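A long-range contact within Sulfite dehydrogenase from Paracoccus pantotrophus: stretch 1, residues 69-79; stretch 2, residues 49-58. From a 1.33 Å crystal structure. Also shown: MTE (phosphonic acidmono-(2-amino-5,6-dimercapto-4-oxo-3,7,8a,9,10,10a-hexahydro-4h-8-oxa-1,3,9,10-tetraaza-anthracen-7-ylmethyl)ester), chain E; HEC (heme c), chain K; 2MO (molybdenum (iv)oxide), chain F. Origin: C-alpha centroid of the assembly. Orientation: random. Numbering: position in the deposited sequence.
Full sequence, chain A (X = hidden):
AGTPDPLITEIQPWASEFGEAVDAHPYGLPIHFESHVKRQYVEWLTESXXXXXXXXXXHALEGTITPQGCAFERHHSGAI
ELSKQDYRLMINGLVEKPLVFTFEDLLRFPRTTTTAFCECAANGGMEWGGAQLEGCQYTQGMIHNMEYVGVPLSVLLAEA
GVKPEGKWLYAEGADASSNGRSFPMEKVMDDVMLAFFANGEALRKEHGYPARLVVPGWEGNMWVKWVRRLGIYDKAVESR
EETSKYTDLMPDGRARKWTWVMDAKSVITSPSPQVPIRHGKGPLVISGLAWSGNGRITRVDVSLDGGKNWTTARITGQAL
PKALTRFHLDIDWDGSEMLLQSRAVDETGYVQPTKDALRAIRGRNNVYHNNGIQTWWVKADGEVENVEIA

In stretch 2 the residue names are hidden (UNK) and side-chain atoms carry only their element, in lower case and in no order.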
# COMPACT_ATOMS: atom_id res chain seq x y z
N GLY A 69 4.07 5.47 4.11
CA GLY A 69 4.35 6.76 4.68
C GLY A 69 4.15 6.86 6.19
O GLY A 69 4.71 7.76 6.81
N CYS A 70 3.33 5.98 6.76
CA CYS A 70 3.20 5.97 8.22
C CYS A 70 3.66 4.68 8.88
O CYS A 70 3.41 4.45 10.05
CB CYS A 70 1.79 6.28 8.68
SG CYS A 70 0.49 5.18 8.15
N ALA A 71 4.38 3.86 8.13
CA ALA A 71 4.97 2.63 8.64
C ALA A 71 6.18 2.98 9.50
O ALA A 71 7.03 3.79 9.11
CB ALA A 71 5.36 1.73 7.49
N PHE A 72 6.25 2.36 10.68
CA PHE A 72 7.26 2.74 11.67
C PHE A 72 8.67 2.65 11.14
O PHE A 72 8.96 1.91 10.19
CB PHE A 72 7.15 1.92 12.97
CG PHE A 72 7.88 0.60 12.96
CD1 PHE A 72 7.48 -0.47 12.19
CD2 PHE A 72 9.00 0.42 13.76
CE1 PHE A 72 8.17 -1.66 12.21
CE2 PHE A 72 9.67 -0.76 13.77
CZ PHE A 72 9.28 -1.80 13.02
N GLU A 73 9.55 3.38 11.82
CA GLU A 73 11.00 3.43 11.58
C GLU A 73 11.73 3.02 12.83
O GLU A 73 11.38 3.43 13.92
CB GLU A 73 11.42 4.87 11.32
CG GLU A 73 10.81 5.54 10.12
CD GLU A 73 11.12 7.03 10.10
OE1 GLU A 73 12.30 7.42 10.00
OE2 GLU A 73 10.18 7.82 10.21
N ARG A 74 12.79 2.26 12.66
CA ARG A 74 13.77 2.04 13.73
C ARG A 74 15.16 2.18 13.10
O ARG A 74 15.50 1.43 12.18
CB ARG A 74 13.59 0.68 14.42
CG ARG A 74 14.10 0.61 15.85
CD ARG A 74 15.59 0.73 15.99
NE ARG A 74 15.97 0.21 17.31
CZ ARG A 74 16.86 0.76 18.13
NH1 ARG A 74 17.51 1.88 17.81
NH2 ARG A 74 17.06 0.17 19.31
N HIS A 75 15.93 3.14 13.59
CA HIS A 75 17.31 3.38 13.15
C HIS A 75 18.25 3.35 14.33
O HIS A 75 17.84 3.57 15.46
CB HIS A 75 17.47 4.76 12.49
CG HIS A 75 16.39 5.07 11.52
ND1 HIS A 75 15.63 6.22 11.53
CD2 HIS A 75 15.90 4.28 10.54
CE1 HIS A 75 14.74 6.14 10.55
NE2 HIS A 75 14.90 4.98 9.93
N HIS A 76 19.53 3.13 14.04
CA HIS A 76 20.58 3.22 15.05
C HIS A 76 21.58 4.34 14.78
O HIS A 76 22.26 4.78 15.70
CB HIS A 76 21.31 1.89 15.25
CG HIS A 76 20.44 0.77 15.74
ND1 HIS A 76 20.48 0.24 17.01
CD2 HIS A 76 19.49 0.08 15.07
CE1 HIS A 76 19.57 -0.73 17.09
NE2 HIS A 76 18.96 -0.84 15.93
N SER A 77 21.66 4.84 13.53
CA SER A 77 22.45 6.03 13.20
C SER A 77 21.70 6.90 12.20
O SER A 77 22.31 7.61 11.42
CB SER A 77 23.85 5.71 12.71
OG SER A 77 23.84 4.95 11.52
N GLY A 78 20.37 6.86 12.29
CA GLY A 78 19.47 7.67 11.44
C GLY A 78 19.19 7.04 10.08
O GLY A 78 19.78 6.03 9.70
N ALA A 79 18.27 7.65 9.35
CA ALA A 79 17.86 7.20 8.03
C ALA A 79 18.79 7.84 7.02
O ALA A 79 18.76 9.05 6.84
CB ALA A 79 16.42 7.61 7.76
N UNK A 49 17.50 10.75 19.09
CA UNK A 49 16.43 10.49 18.12
C UNK A 49 16.92 9.85 16.82
O UNK A 49 16.10 9.45 16.00
c UNK A 49 17.80 12.18 19.23
c UNK A 49 16.98 12.79 18.14
c UNK A 49 15.85 11.89 17.87
N UNK A 50 18.24 9.71 16.66
CA UNK A 50 18.80 8.93 15.55
C UNK A 50 19.05 7.45 15.87
O UNK A 50 19.21 6.65 14.95
c UNK A 50 20.04 9.58 14.89
c UNK A 50 19.68 10.95 14.37
c UNK A 50 21.22 9.65 15.83
N UNK A 51 19.09 7.08 17.15
CA UNK A 51 19.02 5.67 17.52
C UNK A 51 17.76 5.47 18.34
O UNK A 51 17.76 5.54 19.56
o UNK A 51 20.10 3.75 18.53
c UNK A 51 20.27 5.14 18.24
N UNK A 52 16.67 5.24 17.65
CA UNK A 52 15.36 5.35 18.23
C UNK A 52 14.33 4.68 17.34
O UNK A 52 14.65 4.00 16.36
o UNK A 52 13.89 6.98 19.32
c UNK A 52 15.03 6.83 18.50
N UNK A 53 13.08 4.89 17.74
CA UNK A 53 11.92 4.18 17.26
C UNK A 53 10.79 5.19 17.11
O UNK A 53 10.65 6.11 17.92
c UNK A 53 11.52 3.10 18.31
c UNK A 53 10.34 2.24 17.86
c UNK A 53 10.67 1.34 16.77
c UNK A 53 11.24 3.70 19.73
N UNK A 54 9.92 4.98 16.11
CA UNK A 54 8.61 5.61 16.11
C UNK A 54 7.56 4.55 15.86
O UNK A 54 7.90 3.37 15.75
c UNK A 54 8.68 6.48 13.72
o UNK A 54 8.24 5.42 13.29
n UNK A 54 9.21 7.42 12.92
c UNK A 54 8.55 6.83 15.19
N UNK A 55 6.28 4.93 15.85
CA UNK A 55 5.22 3.96 15.99
C UNK A 55 4.17 4.10 14.89
O UNK A 55 3.69 5.20 14.64
c UNK A 55 4.54 4.14 17.36
c UNK A 55 7.11 4.61 20.09
c UNK A 55 5.56 2.59 19.03
c UNK A 55 7.18 3.34 20.60
c UNK A 55 6.22 4.88 19.06
c UNK A 55 6.42 2.33 20.08
c UNK A 55 5.44 3.87 18.51
N UNK A 56 3.82 2.99 14.26
CA UNK A 56 2.77 2.96 13.24
C UNK A 56 1.40 3.21 13.89
O UNK A 56 1.13 2.67 14.94
o UNK A 56 3.99 1.19 12.11
c UNK A 56 1.67 1.47 11.49
c UNK A 56 2.70 1.55 12.60
N UNK A 57 0.54 4.02 13.25
CA UNK A 57 -0.80 4.32 13.80
C UNK A 57 -1.78 3.17 13.60
O UNK A 57 -2.83 3.36 13.01
c UNK A 57 0.80 4.84 12.04
c UNK A 57 -1.22 5.57 13.03
c UNK A 57 -0.57 5.43 11.73
N UNK A 58 -1.47 2.01 14.18
CA UNK A 58 -2.31 0.84 14.01
C UNK A 58 -3.70 0.96 14.62
O UNK A 58 -4.55 0.19 14.31
c UNK A 58 -0.39 -0.77 13.62
c UNK A 58 -1.62 -0.45 14.49
c UNK A 58 -1.27 -0.40 15.98
c UNK A 58 -0.98 -1.75 16.58
N1 MTE E . 19.25 -1.83 9.37
C2 MTE E . 20.25 -0.96 9.50
N2 MTE E . 21.19 -0.91 8.53
N3 MTE E . 20.33 -0.11 10.54
C4 MTE E . 19.41 -0.09 11.55
O4 MTE E . 19.56 0.73 12.47
N5 MTE E . 17.35 -1.19 12.48
C6 MTE E . 16.76 -2.51 12.50
C7 MTE E . 16.28 -3.01 11.15
N8 MTE E . 17.32 -2.86 10.16
C9 MTE E . 18.31 -1.03 11.49
C10 MTE E . 18.28 -1.93 10.33
C1' MTE E . 15.63 -2.63 13.50
S1' MTE E . 16.01 -2.73 15.20
C2' MTE E . 14.34 -2.75 13.10
S2' MTE E . 13.07 -3.08 14.21
C3' MTE E . 14.00 -2.64 11.63
O3' MTE E . 15.12 -2.29 10.79
C4' MTE E . 12.96 -1.56 11.42
O4' MTE E . 12.59 -1.51 10.03
P MTE E . 11.84 -0.18 9.55
O1P MTE E . 10.57 -0.22 10.45
O2P MTE E . 12.66 1.03 9.88
O3P MTE E . 11.52 -0.41 8.12
FE HEC K . 29.47 5.22 22.12
CHA HEC K . 27.12 2.78 22.28
CHB HEC K . 31.90 2.90 22.74
CHC HEC K . 31.81 7.57 21.61
CHD HEC K . 27.08 7.59 22.14
NA HEC K . 29.50 3.23 22.45
C1A HEC K . 28.40 2.41 22.53
C2A HEC K . 28.82 1.08 22.90
C3A HEC K . 30.15 1.12 23.03
C4A HEC K . 30.59 2.47 22.74
CMA HEC K . 31.12 -0.02 23.39
CAA HEC K . 27.87 -0.13 23.10
CBA HEC K . 27.23 -0.11 24.49
CGA HEC K . 26.37 -1.31 24.76
O1A HEC K . 25.75 -1.84 23.84
O2A HEC K . 26.39 -1.72 25.94
NB HEC K . 31.45 5.23 22.12
C1B HEC K . 32.30 4.17 22.38
C2B HEC K . 33.66 4.57 22.07
C3B HEC K . 33.65 5.88 21.79
C4B HEC K . 32.27 6.30 21.78
CMB HEC K . 34.88 3.65 22.33
CAB HEC K . 34.81 6.77 21.39
CBB HEC K . 35.60 6.12 20.22
NC HEC K . 29.43 7.23 21.91
C1C HEC K . 30.53 8.02 21.75
C2C HEC K . 30.10 9.40 21.69
C3C HEC K . 28.77 9.40 21.83
C4C HEC K . 28.35 8.04 22.03
CMC HEC K . 31.04 10.60 21.47
CAC HEC K . 27.76 10.54 21.92
CBC HEC K . 27.81 11.68 20.97
ND HEC K . 27.47 5.18 22.18
C1D HEC K . 26.66 6.29 22.05
C2D HEC K . 25.28 5.89 21.91
C3D HEC K . 25.30 4.42 21.92
C4D HEC K . 26.67 4.04 22.11
CMD HEC K . 24.04 6.74 21.67
CAD HEC K . 24.08 3.52 21.76
CBD HEC K . 23.88 3.23 20.28
CGD HEC K . 22.73 2.29 20.02
O1D HEC K . 22.19 1.68 20.97
O2D HEC K . 22.42 2.09 18.82
MO 2MO F . 14.09 -3.56 16.31
OT1 2MO F . 14.21 -5.35 16.44
OT2 2MO F . 14.92 -2.62 17.81

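Position 49 has three side-chain carbons that close a ring onto the backbone N, and none comes near stretch 1. A ring through its own nitrogen defines Pro49.

Position 50 carries three carbons, one bearing the other two; the branching carbon, CB, lies 3.8 Å from Gly78 N. A beta-branched, wholly apolar side chain of this size is Val50. Its carbonyl also takes part: Gly78 N donates to Val50 O at 2.9 Å. Gly78 has a phi of 83°, which favours glycine, and an ideal CB there would lie 3.7 Å from Val50 CG1.

Position 51 has one carbon followed by one oxygen, and that side-chain oxygen lies 3.3 Å from Arg74 NH1. That composition is Ser51. Its OG accepts from Arg74 NH1 and donates to HEC O2D at 2.9 Å. His76 ND1 also donates to HEC O2D, at 3.2 Å.

Position 52 repeats the pattern, one carbon then one oxygen, but this side chain stays more than 5 Å from stretch 1 and its oxygen is hydrogen-bonded elsewhere in the structure. This is Ser52. Its backbone pairs with His75 in both directions: Ser52 N to His75 O at 3.0 Å and His75 N to Ser52 O at 3.2 Å.

Position 53 shows four carbons forked at the first, with one arm two carbons long, and no polar atom. The end carbon of the longer arm lies 3.6 Å from Phe72 CD2, at the edge of that ring, and 3.6 Å from Arg74 CG. The fork at CB excludes leucine and gives Ile53.

Position 54 has two carbons, the second carrying one oxygen and one nitrogen. The oxygen sits 2.8 Å from Glu73 N, as an amide acceptor should, and the nitrogen faces the Glu73 carboxylate; this is Asn54. Glu73 N donates to Asn54 OD1, Asn54 N donates to Glu73 O at 3.1 Å, and a weak hydrogen bond joins Asn54 ND2 to Glu73 OE2 at 2.9 Å.

Position 55 has one carbon leading to a six-carbon ring without a hydroxyl, hence Phe55. Its CA-to-CB bond points away, and the ring is not part of the contact.

Position 56 has one carbon bearing an oxygen and a carbon, and the oxygen lies 2.9 Å from Phe72 N. This beta-branched hydroxyl is Thr56, whose OG1 accepts from Phe72 N.

Position 57 again closes three carbons onto N, and a ring carbon lies 3.7 Å from Cys70 SG, an apolar contact. This is Pro57.

Position 58 has four carbons forked at the first with one longer arm, so it is Ile58; it lies out of reach.

The contact works as a short antiparallel pairing, with Arg74 opposite Ile53 and His75 opposite Ser52, extended by side-chain acceptors at Asn54 and Thr56. It buries 669 Å² in all. Stretch 1 also holds the cofactor: Arg74 N donates to MTE O2P at 3.0 Å, and Arg74 NE to 2MO OT2 at 3.1 Å. Through Arg74 and Ser51, the pairing thus links the molybdenum site to the heme side.

Stretch 2 49-58: PVSSINFTPI
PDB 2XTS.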